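Local coordinates for putative flagellar hook-associated protein (Vibrio parahaemolyticus, PDB 3PWX) that belongs to the bacterial flagellin family and probably serves as a structural component of the flagellum, at the junction between hook and filament, at the interface of chains A and B. Residues are numbered along the deposited sequence; one frame, centred on the assembly and turned at random. Chains: chain A/B, Putative flagellar hook-associated protein.

The interface of chains A and B. Residues chain A 131-134; chain B 136-137, 196, 200, 203.
A:Gly133 and B:Asp137 meet through their backbones: the amide N of B:Asp137 donates a hydrogen bond of 2.9 Å to the carbonyl O of A:Gly133. The bond is nearly straight, 159° at the hydrogen, and arrives in the carbonyl plane. It accompanies an antiparallel beta bridge between A:Val134 and B:Met136, a selenomethionine in this crystal. The side chains of this pair run alongside each other in the same direction, with CG2 of A:Val134 3.9 Å from CG of B:Met136. Beyond CG the selenomethionine is extended; its selenium lies near CG2 of A:Val134, and its terminal methyl CE near both CG1 and CG2.

The carboxylate of B:Asp137 lies against the A:Gly133 backbone, its CG 3.6 Å from the glycine CA. CG stands beside its own backbone N (chi1 -63°), which keeps the acid group close to the amide that makes the bond between chains. The absence of a side chain on A:Gly133 probably allows this close approach.

Next to this strand contact, A:Lys132 crosses B:Arg200. The lysine CG sits at the edge of the guanidinium, in its plane, 3.8 Å from NH1. The same NH1 is near the carbonyl O of A:Lys132, but the N-H is not directed at that oxygen and no hydrogen bond forms. CB of B:Asp137 lies over one guanidinium face, towards the rim.

B:Glu196 probably helps to orient the arginine through a salt bridge within its own chain, B:Glu196 OE2 to B:Arg200 NH2 at 2.7 Å, using the anti lone pair of OE2; the bond is bent, and the oxygen is tilted from the guanidinium plane. The side-chain amine NZ of A:Lys132 is 4.0 Å from this OE2, so any attraction is probably longer-range. Farther along, ND2 of B:Asn203 contacts CB of A:Ala131.

Chain A contributes the turn at A:Lys132 and A:Gly133 with the adjoining ends of strands 127-131 and 134-137; chain B contributes its own strand 134-137 and one side of the long helix 172-224. The patch recurs with the chains exchanged in this two-fold interface, whose biological relevance the structure alone does not show.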
# COMPACT_ATOMS: atom_id res chain seq x y z
N ALA A 131 4.79 -4.14 -6.16
CA ALA A 131 5.21 -5.53 -6.31
C ALA A 131 3.93 -6.35 -6.23
O ALA A 131 2.91 -5.84 -5.75
CB ALA A 131 6.21 -6.00 -5.24
N LYS A 132 3.98 -7.61 -6.68
CA LYS A 132 2.80 -8.44 -6.72
C LYS A 132 2.06 -8.36 -5.42
O LYS A 132 2.57 -8.79 -4.40
CB LYS A 132 3.17 -9.88 -7.01
CG LYS A 132 1.92 -10.76 -7.38
CD LYS A 132 1.03 -10.04 -8.44
CE LYS A 132 0.13 -11.01 -9.26
NZ LYS A 132 -1.31 -10.88 -8.81
N GLY A 133 0.84 -7.85 -5.47
CA GLY A 133 0.00 -7.73 -4.27
C GLY A 133 0.44 -6.73 -3.17
O GLY A 133 0.01 -6.86 -2.01
N VAL A 134 1.24 -5.72 -3.54
CA VAL A 134 1.70 -4.75 -2.60
C VAL A 134 1.44 -3.33 -3.13
O VAL A 134 1.95 -2.98 -4.20
CB VAL A 134 3.23 -4.91 -2.33
CG1 VAL A 134 3.73 -3.85 -1.27
CG2 VAL A 134 3.59 -6.38 -1.97
N MSE B 136 -0.69 -5.06 1.93
CA MSE B 136 -0.42 -6.27 1.21
C MSE B 136 -1.64 -7.16 1.12
O MSE B 136 -2.41 -7.21 2.06
CB MSE B 136 0.74 -7.00 1.83
CG MSE B 136 2.06 -6.26 1.63
SE MSE B 136 3.67 -7.45 1.95
CE MSE B 136 5.10 -6.09 1.87
N ASP B 137 -1.81 -7.82 -0.02
CA ASP B 137 -2.98 -8.71 -0.28
C ASP B 137 -2.79 -10.03 0.43
O ASP B 137 -1.74 -10.65 0.26
CB ASP B 137 -3.04 -9.14 -1.73
CG ASP B 137 -3.24 -8.01 -2.68
OD1 ASP B 137 -3.50 -6.85 -2.29
OD2 ASP B 137 -3.20 -8.38 -3.88
N GLU B 196 3.44 -17.58 -5.71
CA GLU B 196 3.05 -16.21 -5.42
C GLU B 196 3.05 -16.00 -3.92
O GLU B 196 3.68 -15.10 -3.46
CB GLU B 196 1.69 -15.95 -6.02
CG GLU B 196 1.12 -14.61 -5.78
CD GLU B 196 -0.21 -14.46 -6.53
OE1 GLU B 196 -0.36 -15.03 -7.63
OE2 GLU B 196 -1.10 -13.75 -6.01
N ARG B 200 5.24 -13.23 -1.64
CA ARG B 200 4.68 -12.45 -0.55
C ARG B 200 5.42 -12.59 0.76
O ARG B 200 5.57 -11.59 1.45
CB ARG B 200 3.17 -12.66 -0.43
CG ARG B 200 2.51 -11.77 -1.45
CD ARG B 200 1.17 -11.16 -1.03
NE ARG B 200 0.05 -11.83 -1.73
CZ ARG B 200 -0.06 -11.88 -3.05
NH1 ARG B 200 0.91 -11.32 -3.78
NH2 ARG B 200 -1.11 -12.47 -3.66
N ASN B 203 8.53 -10.56 0.54
CA ASN B 203 8.25 -9.12 0.66
C ASN B 203 7.83 -8.74 2.07
O ASN B 203 8.21 -7.69 2.55
CB ASN B 203 7.19 -8.71 -0.37
CG ASN B 203 7.80 -8.30 -1.72
OD1 ASN B 203 8.92 -7.69 -1.80
ND2 ASN B 203 7.08 -8.60 -2.79